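Long-range contacts in SJCHGC06286 protein (Schistosoma japonicum, PDB 3QBR), which belongs to the Bcl-2 family of apoptosis regulators and binds the BH3 segment of Bak, consistent with a role in controlling cell death: residues Ile91-Val97 with Arg135-His141; Val69-Asn73 with Phe126-Ile131; Phe17-Thr21 with Ile164-Trp170. All blocks are in the same frame, centred on the assembly; numbering follows the deposited sequence.

How the contacts relate
In this helical Bcl-2-like domain of a C-terminally truncated construct, helix 17-31, at the N-terminal end, packs through Phe-17-Thr-21 on Ile-164-Trp-170 in contact 3, closing a loop that holds both other contacts. Further along, helix 58-79 crosses helix 119-137 in contact 2. The loop after helix 83-89 then meets the C-terminal end of that same helix 119-137 in contact 1. Contacts 1 and 2 cross along the chain, since their segments alternate. Both use helix 119-137, and Phe-126 of contact 2 also packs on Trp-170 of contact 3 (CE2 to CZ3 3.9 Å). Contacts 1 and 3 lie on opposite sides of the chain's centre, their own centres about 31 Å apart.

Contact 1 of 3, residues Ile91-Val97 with Arg135-His141; sequences IDSDKPV and RLSKHGH
The irregular loop Ile-91-Val-97, which leads from helix 83-89 to helix 99-113, wraps the C-terminal end of helix 119-137. Nearest CA pairs are Ile-91 with Leu-136 (5.8 Å), Asp-92 with Arg-135 (6.7 Å), Asp-94 with His-139 (6.0 Å) and Pro-96 with His-141 (7.3 Å). The helix ends in a Schellman motif: Gly-140, at positive phi, is the C-prime residue, with Gly-140 N to Ser-137 O and His-141 N to Leu-136 O both 3.0 Å. The turn brings two m-rotamer imidazoles against loop carbonyls. His-139 NE2 donates to Asp-92 O (2.9 Å), and His-141 NE2 donates to Ser-93 O (2.9 Å, 166°). The other ring nitrogen, His-141 ND1, lies 2.5 Å from a water that accepts from Val-97 N at 3.0 Å. Val-97 CG1 sits over the His-141 face in a CH-pi contact, 3.5 Å from the ring centroid. Within the loop, Ser-93 OG donates to Lys-95 O (3.0 Å). Asp-92 OD1 forms a salt bridge with Arg-135 NE (2.9 Å), the hydrogen bond itself being weak. Beneath the polar layer, Ile-91 CG1 meets Leu-136 CD2 at 3.7 Å, and the Leu-136 side chain also packs on Ala-144, Ile-145 and Leu-148 of helix 142-159. Loop carbonyls thus find histidine donors: the polar part of the contact rests on two imidazole NE2 groups and one ion pair, beside apolar packing.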
loop_
_atom_site.group_PDB
_atom_site.type_symbol
_atom_site.label_atom_id
_atom_site.label_comp_id
_atom_site.label_asym_id
_atom_site.label_seq_id
_atom_site.Cartn_x
_atom_site.Cartn_y
_atom_site.Cartn_z
ATOM N N ILE A 91 9.491 -10.597 8.991
ATOM C CA ILE A 91 8.044 -10.581 8.956
ATOM C C ILE A 91 7.468 -11.970 8.764
ATOM O O ILE A 91 6.298 -12.194 9.031
ATOM C CB ILE A 91 7.552 -9.657 7.834
ATOM C CG1 ILE A 91 7.381 -8.242 8.379
ATOM C CG2 ILE A 91 6.255 -10.170 7.227
ATOM C CD1 ILE A 91 6.921 -7.278 7.339
ATOM N N ASP A 92 8.287 -12.908 8.309
ATOM C CA ASP A 92 7.823 -14.279 8.143
ATOM C C ASP A 92 8.002 -15.113 9.405
ATOM O O ASP A 92 7.653 -16.297 9.439
ATOM C CB ASP A 92 8.522 -14.935 6.965
ATOM C CG ASP A 92 7.986 -14.451 5.650
ATOM O OD1 ASP A 92 6.798 -14.057 5.604
ATOM O OD2 ASP A 92 8.750 -14.456 4.667
ATOM N N SER A 93 8.536 -14.481 10.446
ATOM C CA SER A 93 8.790 -15.157 11.708
ATOM C C SER A 93 7.521 -15.307 12.540
ATOM O O SER A 93 6.597 -14.484 12.461
ATOM C CB SER A 93 9.827 -14.370 12.515
ATOM O OG SER A 93 9.452 -13.003 12.625
ATOM N N ASP A 94 7.486 -16.373 13.331
ATOM C CA ASP A 94 6.530 -16.499 14.418
ATOM C C ASP A 94 6.986 -15.527 15.504
ATOM O O ASP A 94 6.330 -15.338 16.526
ATOM C CB ASP A 94 6.553 -17.932 14.947
ATOM C CG ASP A 94 5.536 -18.173 16.037
ATOM O OD1 ASP A 94 5.069 -17.197 16.662
ATOM O OD2 ASP A 94 5.199 -19.349 16.277
ATOM N N LYS A 95 8.131 -14.906 15.261
ATOM C CA LYS A 95 8.759 -14.052 16.251
ATOM C C LYS A 95 8.168 -12.662 16.225
ATOM O O LYS A 95 8.167 -12.019 15.177
ATOM C CB LYS A 95 10.261 -13.964 15.988
ATOM C CG LYS A 95 11.080 -15.005 16.730
ATOM C CD LYS A 95 12.540 -14.584 16.833
ATOM C CE LYS A 95 13.290 -15.385 17.899
ATOM N NZ LYS A 95 12.826 -15.075 19.284
ATOM N N PRO A 96 7.670 -12.191 17.383
ATOM C CA PRO A 96 7.166 -10.821 17.503
ATOM C C PRO A 96 8.066 -9.860 16.734
ATOM O O PRO A 96 9.287 -9.869 16.927
ATOM C CB PRO A 96 7.232 -10.562 19.003
ATOM C CG PRO A 96 6.949 -11.899 19.590
ATOM C CD PRO A 96 7.567 -12.921 18.657
ATOM N N VAL A 97 7.460 -9.059 15.855
ATOM C CA VAL A 97 8.214 -8.241 14.927
ATOM C C VAL A 97 8.687 -6.959 15.603
ATOM O O VAL A 97 8.055 -6.460 16.542
ATOM C CB VAL A 97 7.401 -7.945 13.642
ATOM C CG1 VAL A 97 6.843 -9.245 13.061
ATOM C CG2 VAL A 97 6.275 -6.955 13.930
ATOM N N ARG A 135 1.321 -10.998 4.546
ATOM C CA ARG A 135 2.358 -11.886 5.071
ATOM C C ARG A 135 2.461 -11.754 6.574
ATOM O O ARG A 135 2.723 -12.722 7.267
ATOM C CB ARG A 135 3.718 -11.625 4.421
ATOM C CG ARG A 135 3.759 -12.007 2.957
ATOM C CD ARG A 135 5.172 -12.355 2.502
ATOM N NE ARG A 135 5.623 -13.653 3.007
ATOM C CZ ARG A 135 6.359 -14.513 2.304
ATOM N NH1 ARG A 135 6.716 -14.223 1.061
ATOM N NH2 ARG A 135 6.725 -15.671 2.835
ATOM N N LEU A 136 2.274 -10.542 7.069
ATOM C CA LEU A 136 2.241 -10.293 8.503
ATOM C C LEU A 136 1.101 -11.049 9.185
ATOM O O LEU A 136 1.198 -11.444 10.344
ATOM C CB LEU A 136 2.076 -8.794 8.755
ATOM C CG LEU A 136 3.359 -7.967 8.757
ATOM C CD1 LEU A 136 3.036 -6.489 8.562
ATOM C CD2 LEU A 136 4.129 -8.195 10.063
ATOM N N SER A 137 0.013 -11.244 8.459
ATOM C CA SER A 137 -1.191 -11.778 9.067
ATOM C C SER A 137 -1.208 -13.311 9.128
ATOM O O SER A 137 -1.974 -13.894 9.910
ATOM C CB SER A 137 -2.442 -11.198 8.393
ATOM O OG SER A 137 -2.608 -11.719 7.099
ATOM N N LYS A 138 -0.355 -13.957 8.329
ATOM C CA LYS A 138 -0.107 -15.394 8.494
ATOM C C LYS A 138 0.162 -15.766 9.963
ATOM O O LYS A 138 -0.283 -16.806 10.421
ATOM C CB LYS A 138 1.042 -15.896 7.601
ATOM C CG LYS A 138 0.742 -15.930 6.095
ATOM C CD LYS A 138 -0.458 -16.826 5.752
ATOM C CE LYS A 138 -0.756 -16.835 4.248
ATOM N NZ LYS A 138 -1.972 -17.639 3.885
ATOM N N HIS A 139 0.882 -14.920 10.695
ATOM C CA HIS A 139 1.166 -15.176 12.100
ATOM C C HIS A 139 0.494 -14.167 13.018
ATOM O O HIS A 139 0.931 -13.966 14.152
ATOM C CB HIS A 139 2.667 -15.110 12.372
ATOM C CG HIS A 139 3.478 -16.016 11.509
ATOM N ND1 HIS A 139 3.220 -17.364 11.394
ATOM C CD2 HIS A 139 4.557 -15.772 10.731
ATOM C CE1 HIS A 139 4.094 -17.910 10.572
ATOM N NE2 HIS A 139 4.920 -16.966 10.159
ATOM N N GLY A 140 -0.554 -13.516 12.539
ATOM C CA GLY A 140 -1.278 -12.600 13.390
ATOM C C GLY A 140 -0.470 -11.468 13.977
ATOM O O GLY A 140 -0.570 -11.190 15.159
ATOM N N HIS A 141 0.305 -10.783 13.145
ATOM C CA HIS A 141 1.096 -9.666 13.633
ATOM C C HIS A 141 0.274 -8.394 13.574
ATOM O O HIS A 141 0.561 -7.463 12.807
ATOM C CB HIS A 141 2.414 -9.541 12.863
ATOM C CG HIS A 141 3.380 -10.651 13.137
ATOM N ND1 HIS A 141 3.903 -10.890 14.395
ATOM C CD2 HIS A 141 3.911 -11.603 12.328
ATOM C CE1 HIS A 141 4.709 -11.930 14.347
ATOM N NE2 HIS A 141 4.734 -12.385 13.103
HETATM O O HOH W 1 4.431 -9.236 16.154
#

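Contact 2 of 3, residues Val69-Asn73 with Phe126-Ile131; sequences VGDFN and FAFLRI
Two helical segments cross with their axes 9.9 Å apart at closest and a signed crossing angle of -70°; both continue beyond the contact at either end. Val-69 and Ala-127 bring their CA atoms within 5.3 Å, and the Ala-127 methyl is the bump at the centre of the crossing. It enters a hollow formed by Val-69, Phe-72 and Asn-73: Ala-127 CB lies 3.5 Å from Val-69 CG1, 3.4 Å from Phe-72 CD2 and 4.4 Å from Asn-73 OD1. Phe-72, in the t rotamer, turns a ring face to this methyl, a CH-pi contact with Ala-127 CB 3.8 Å from the Phe-72 ring centroid. In return the t-rotamer Val-69 places CG2 against Phe-126 CB (4.3 Å), while Asn-73 OD1 approaches Ile-131 CD1 (4.0 Å). A water fills the polar gap beside Ala-127, donating to Asn-73 OD1 and Ala-127 O (both 2.7 Å) and accepting from Arg-130 NE (2.9 Å). Helix 58-79 here crosses helix 119-137 within the Bcl-2 helical bundle; Phe-72 and Phe-128 also take apolar side-chain packing from the bound Bak BH3 chain, as in the BH3-binding groove of the family, and an aromatic side chain of that chain hydrogen-bonds Asp-71 OD2. Around the crossing, helix 17-31 brings Phe-28 to Val-69 and Arg-130, and Cys-25 to Phe-126; Leu-129 reaches helices 99-113 and 142-159, placing helix 119-137 amid the bundle.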
loop_
_atom_site.group_PDB
_atom_site.type_symbol
_atom_site.label_atom_id
_atom_site.label_comp_id
_atom_site.label_asym_id
_atom_site.label_seq_id
_atom_site.Cartn_x
_atom_site.Cartn_y
_atom_site.Cartn_z
ATOM N N VAL A 69 -3.757 -2.667 -9.010
ATOM C CA VAL A 69 -2.916 -3.527 -8.184
ATOM C C VAL A 69 -2.894 -4.919 -8.838
ATOM O O VAL A 69 -1.954 -5.706 -8.674
ATOM C CB VAL A 69 -3.444 -3.587 -6.754
ATOM C CG1 VAL A 69 -2.775 -4.724 -5.961
ATOM C CG2 VAL A 69 -3.201 -2.253 -6.062
ATOM N N GLY A 70 -3.932 -5.207 -9.616
ATOM C CA GLY A 70 -3.952 -6.428 -10.395
ATOM C C GLY A 70 -2.872 -6.361 -11.464
ATOM O O GLY A 70 -2.108 -7.318 -11.645
ATOM N N ASP A 71 -2.818 -5.227 -12.172
ATOM C CA ASP A 71 -1.775 -4.977 -13.158
ATOM C C ASP A 71 -0.441 -5.185 -12.488
ATOM O O ASP A 71 0.426 -5.878 -13.022
ATOM C CB ASP A 71 -1.848 -3.550 -13.700
ATOM C CG ASP A 71 -3.040 -3.321 -14.633
ATOM O OD1 ASP A 71 -3.527 -4.288 -15.266
ATOM O OD2 ASP A 71 -3.479 -2.153 -14.740
ATOM N N PHE A 72 -0.284 -4.599 -11.304
ATOM C CA PHE A 72 0.981 -4.678 -10.583
ATOM C C PHE A 72 1.347 -6.109 -10.208
ATOM O O PHE A 72 2.486 -6.518 -10.384
ATOM C CB PHE A 72 0.959 -3.786 -9.330
ATOM C CG PHE A 72 2.198 -3.876 -8.491
ATOM C CD1 PHE A 72 3.107 -2.837 -8.470
ATOM C CD2 PHE A 72 2.436 -4.978 -7.700
ATOM C CE1 PHE A 72 4.254 -2.896 -7.691
ATOM C CE2 PHE A 72 3.592 -5.052 -6.898
ATOM C CZ PHE A 72 4.494 -4.006 -6.894
ATOM N N ASN A 73 0.391 -6.870 -9.676
ATOM C CA ASN A 73 0.707 -8.203 -9.167
ATOM C C ASN A 73 1.165 -9.089 -10.302
ATOM O O ASN A 73 2.214 -9.720 -10.249
ATOM C CB ASN A 73 -0.507 -8.833 -8.470
ATOM C CG ASN A 73 -0.698 -8.322 -7.049
ATOM O OD1 ASN A 73 0.214 -7.773 -6.439
ATOM N ND2 ASN A 73 -1.901 -8.495 -6.522
ATOM N N PHE A 126 0.205 0.770 -2.572
ATOM C CA PHE A 126 -0.890 -0.072 -2.112
ATOM C C PHE A 126 -0.641 -1.553 -2.365
ATOM O O PHE A 126 -0.989 -2.389 -1.526
ATOM C CB PHE A 126 -2.226 0.325 -2.750
ATOM C CG PHE A 126 -2.764 1.656 -2.272
ATOM C CD1 PHE A 126 -3.637 1.721 -1.185
ATOM C CD2 PHE A 126 -2.403 2.843 -2.908
ATOM C CE1 PHE A 126 -4.153 2.959 -0.729
ATOM C CE2 PHE A 126 -2.906 4.080 -2.464
ATOM C CZ PHE A 126 -3.791 4.139 -1.368
ATOM N N ALA A 127 -0.068 -1.894 -3.517
ATOM C CA ALA A 127 0.089 -3.310 -3.842
ATOM C C ALA A 127 1.108 -3.944 -2.895
ATOM O O ALA A 127 0.940 -5.094 -2.431
ATOM C CB ALA A 127 0.479 -3.504 -5.285
ATOM N N PHE A 128 2.135 -3.160 -2.574
ATOM C CA PHE A 128 3.179 -3.608 -1.673
ATOM C C PHE A 128 2.724 -3.687 -0.231
ATOM O O PHE A 128 3.025 -4.657 0.467
ATOM C CB PHE A 128 4.372 -2.668 -1.741
ATOM C CG PHE A 128 5.584 -3.157 -0.992
ATOM C CD1 PHE A 128 6.185 -4.357 -1.324
ATOM C CD2 PHE A 128 6.156 -2.383 -0.005
ATOM C CE1 PHE A 128 7.329 -4.789 -0.647
ATOM C CE2 PHE A 128 7.307 -2.801 0.664
ATOM C CZ PHE A 128 7.884 -4.005 0.346
ATOM N N LEU A 129 2.050 -2.640 0.233
ATOM C CA LEU A 129 1.464 -2.633 1.584
ATOM C C LEU A 129 0.552 -3.859 1.786
ATOM O O LEU A 129 0.613 -4.524 2.816
ATOM C CB LEU A 129 0.697 -1.334 1.815
ATOM C CG LEU A 129 -0.155 -1.155 3.072
ATOM C CD1 LEU A 129 0.688 -0.973 4.360
ATOM C CD2 LEU A 129 -1.095 0.037 2.840
ATOM N N ARG A 130 -0.248 -4.178 0.772
ATOM C CA ARG A 130 -1.076 -5.392 0.775
ATOM C C ARG A 130 -0.257 -6.651 1.016
ATOM O O ARG A 130 -0.628 -7.521 1.810
ATOM C CB ARG A 130 -1.789 -5.545 -0.563
ATOM C CG ARG A 130 -2.843 -6.596 -0.549
ATOM C CD ARG A 130 -3.527 -6.737 -1.906
ATOM N NE ARG A 130 -2.796 -7.746 -2.651
ATOM C CZ ARG A 130 -3.230 -8.979 -2.866
ATOM N NH1 ARG A 130 -4.429 -9.350 -2.437
ATOM N NH2 ARG A 130 -2.472 -9.833 -3.534
ATOM N N ILE A 131 0.859 -6.736 0.302
ATOM C CA ILE A 131 1.713 -7.909 0.307
ATOM C C ILE A 131 2.322 -8.080 1.689
ATOM O O ILE A 131 2.328 -9.176 2.239
ATOM C CB ILE A 131 2.784 -7.788 -0.810
ATOM C CG1 ILE A 131 2.204 -8.305 -2.125
ATOM C CG2 ILE A 131 4.069 -8.514 -0.439
ATOM C CD1 ILE A 131 2.833 -7.686 -3.357
HETATM O O HOH W 2 -0.481 -6.708 -4.031
#

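Contact 3 of 3, residues Phe17-Thr21 with Ile164-Trp170; sequences FRLQT and INLHDGW
Phe-17 lays its ring nearly parallel to the five-membered ring of Trp-170, planes at 6° but slid apart, so that the two barely overlap with centroids 4.8 Å apart. Its t rotamer carries the ring out from the start of helix 17-31; Phe-17 CE1 comes within 3.4 Å of Trp-170 NE1, and Phe-17 CZ meets Ile-164 CD1, also at 3.4 Å, the methyl lying near the plane of the ring. The backbones stay well separated, nearest CA pairs being Thr-21 with Trp-170 (8.1 Å) and Phe-17 with Gly-169 (9.2 Å), so side chains bridge the gap. One turn on, Gln-20 NE2 approaches the edge of the indole, 3.5 Å from Trp-170 CD1, and Thr-21 also lies at that edge. In this Bcl-2 fold the contact brings the first helix of the modelled chain against the end of helix 161-165 and the turn that follows it. That segment makes a type I turn from Asn-165 to Asp-168; His-167 N and Gly-169 N bond to Ile-164 O at 2.8 and 2.9 Å, and Gly-169 takes a positive phi before Trp-170. A water accepts from Trp-170 N (3.1 Å) and, weakly, from Gln-20 NE2 (2.7 Å). Ile-164 and Trp-170 both rest on Ile-122 of helix 119-137, while Thr-21 touches Ser-153 and Ser-156 of helix 142-159 and Arg-18 forms a salt bridge with Asp-157.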
loop_
_atom_site.group_PDB
_atom_site.type_symbol
_atom_site.label_atom_id
_atom_site.label_comp_id
_atom_site.label_asym_id
_atom_site.label_seq_id
_atom_site.Cartn_x
_atom_site.Cartn_y
_atom_site.Cartn_z
ATOM N N PHE A 17 -7.215 14.896 4.933
ATOM C CA PHE A 17 -6.589 14.012 3.950
ATOM C C PHE A 17 -5.995 12.769 4.605
ATOM O O PHE A 17 -6.180 11.660 4.119
ATOM C CB PHE A 17 -5.543 14.766 3.101
ATOM C CG PHE A 17 -4.875 13.915 2.042
ATOM C CD1 PHE A 17 -5.436 13.785 0.778
ATOM C CD2 PHE A 17 -3.671 13.269 2.308
ATOM C CE1 PHE A 17 -4.813 12.995 -0.213
ATOM C CE2 PHE A 17 -3.034 12.483 1.335
ATOM C CZ PHE A 17 -3.606 12.341 0.076
ATOM N N ARG A 18 -5.308 12.943 5.722
ATOM C CA ARG A 18 -4.730 11.790 6.390
ATOM C C ARG A 18 -5.781 10.781 6.790
ATOM O O ARG A 18 -5.511 9.589 6.817
ATOM C CB ARG A 18 -3.953 12.178 7.638
ATOM C CG ARG A 18 -3.209 10.991 8.228
ATOM C CD ARG A 18 -2.440 11.340 9.487
ATOM N NE ARG A 18 -3.267 12.131 10.387
ATOM C CZ ARG A 18 -3.119 13.440 10.570
ATOM N NH1 ARG A 18 -2.154 14.089 9.929
ATOM N NH2 ARG A 18 -3.931 14.095 11.396
ATOM N N LEU A 19 -6.974 11.252 7.130
ATOM C CA LEU A 19 -8.021 10.363 7.632
ATOM C C LEU A 19 -8.715 9.666 6.470
ATOM O O LEU A 19 -9.051 8.482 6.517
ATOM C CB LEU A 19 -9.038 11.176 8.407
ATOM C CG LEU A 19 -10.159 10.349 9.025
ATOM C CD1 LEU A 19 -9.600 9.193 9.862
ATOM C CD2 LEU A 19 -11.034 11.258 9.857
ATOM N N GLN A 20 -8.939 10.440 5.421
ATOM C CA GLN A 20 -9.408 9.907 4.165
ATOM C C GLN A 20 -8.451 8.804 3.677
ATOM O O GLN A 20 -8.889 7.690 3.393
ATOM C CB GLN A 20 -9.521 11.047 3.154
ATOM C CG GLN A 20 -10.330 10.755 1.910
ATOM C CD GLN A 20 -10.408 11.965 0.981
ATOM O OE1 GLN A 20 -10.743 13.070 1.414
ATOM N NE2 GLN A 20 -10.101 11.758 -0.302
ATOM N N THR A 21 -7.148 9.079 3.612
ATOM C CA THR A 21 -6.242 8.107 2.997
ATOM C C THR A 21 -6.156 6.832 3.825
ATOM O O THR A 21 -6.067 5.720 3.300
ATOM C CB THR A 21 -4.818 8.664 2.714
ATOM O OG1 THR A 21 -3.971 8.392 3.821
ATOM C CG2 THR A 21 -4.844 10.151 2.461
ATOM N N ILE A 164 -1.192 14.855 -5.081
ATOM C CA ILE A 164 -2.491 14.206 -5.282
ATOM C C ILE A 164 -3.602 15.223 -5.521
ATOM O O ILE A 164 -4.435 15.063 -6.418
ATOM C CB ILE A 164 -2.874 13.261 -4.113
ATOM C CG1 ILE A 164 -1.901 12.086 -4.048
ATOM C CG2 ILE A 164 -4.283 12.737 -4.298
ATOM C CD1 ILE A 164 -1.998 11.257 -2.776
ATOM N N ASN A 165 -3.613 16.273 -4.714
ATOM C CA ASN A 165 -4.658 17.289 -4.818
ATOM C C ASN A 165 -4.573 18.111 -6.091
ATOM O O ASN A 165 -5.564 18.696 -6.521
ATOM C CB ASN A 165 -4.684 18.162 -3.565
ATOM C CG ASN A 165 -5.311 17.442 -2.397
ATOM O OD1 ASN A 165 -6.347 16.775 -2.555
ATOM N ND2 ASN A 165 -4.682 17.537 -1.223
ATOM N N LEU A 166 -3.391 18.115 -6.707
ATOM C CA LEU A 166 -3.207 18.718 -8.022
ATOM C C LEU A 166 -3.835 17.867 -9.116
ATOM O O LEU A 166 -4.063 18.349 -10.240
ATOM C CB LEU A 166 -1.729 18.949 -8.323
ATOM C CG LEU A 166 -0.983 19.927 -7.405
ATOM C CD1 LEU A 166 0.278 20.430 -8.090
ATOM C CD2 LEU A 166 -1.853 21.118 -6.968
ATOM N N HIS A 167 -4.124 16.608 -8.779
ATOM C CA HIS A 167 -4.700 15.663 -9.738
ATOM C C HIS A 167 -6.096 15.159 -9.365
ATOM O O HIS A 167 -6.435 14.006 -9.622
ATOM C CB HIS A 167 -3.768 14.475 -9.941
ATOM C CG HIS A 167 -2.416 14.851 -10.460
ATOM N ND1 HIS A 167 -2.022 14.596 -11.751
ATOM C CD2 HIS A 167 -1.367 15.450 -9.853
ATOM C CE1 HIS A 167 -0.782 15.023 -11.924
ATOM N NE2 HIS A 167 -0.366 15.550 -10.791
ATOM N N ASP A 168 -6.894 16.038 -8.772
ATOM C CA ASP A 168 -8.290 15.755 -8.458
ATOM C C ASP A 168 -8.404 14.910 -7.209
ATOM O O ASP A 168 -9.447 14.295 -6.972
ATOM C CB ASP A 168 -8.994 15.046 -9.607
ATOM C CG ASP A 168 -8.772 15.720 -10.922
ATOM O OD1 ASP A 168 -8.668 14.990 -11.936
ATOM O OD2 ASP A 168 -8.694 16.972 -10.942
ATOM N N GLY A 169 -7.337 14.876 -6.415
ATOM C CA GLY A 169 -7.344 14.081 -5.205
ATOM C C GLY A 169 -7.288 12.588 -5.500
ATOM O O GLY A 169 -6.905 12.145 -6.589
ATOM N N TRP A 170 -7.685 11.798 -4.512
ATOM C CA TRP A 170 -7.625 10.344 -4.621
ATOM C C TRP A 170 -8.429 9.834 -5.794
ATOM O O TRP A 170 -8.163 8.755 -6.293
ATOM C CB TRP A 170 -8.119 9.707 -3.330
ATOM C CG TRP A 170 -7.066 9.630 -2.285
ATOM C CD1 TRP A 170 -7.117 10.147 -1.015
ATOM C CD2 TRP A 170 -5.790 8.978 -2.406
ATOM N NE1 TRP A 170 -5.958 9.841 -0.337
ATOM C CE2 TRP A 170 -5.123 9.133 -1.171
ATOM C CE3 TRP A 170 -5.161 8.259 -3.434
ATOM C CZ2 TRP A 170 -3.834 8.612 -0.940
ATOM C CZ3 TRP A 170 -3.906 7.733 -3.209
ATOM C CH2 TRP A 170 -3.243 7.920 -1.969
HETATM O O HOH W 3 -8.631 13.256 -1.920
#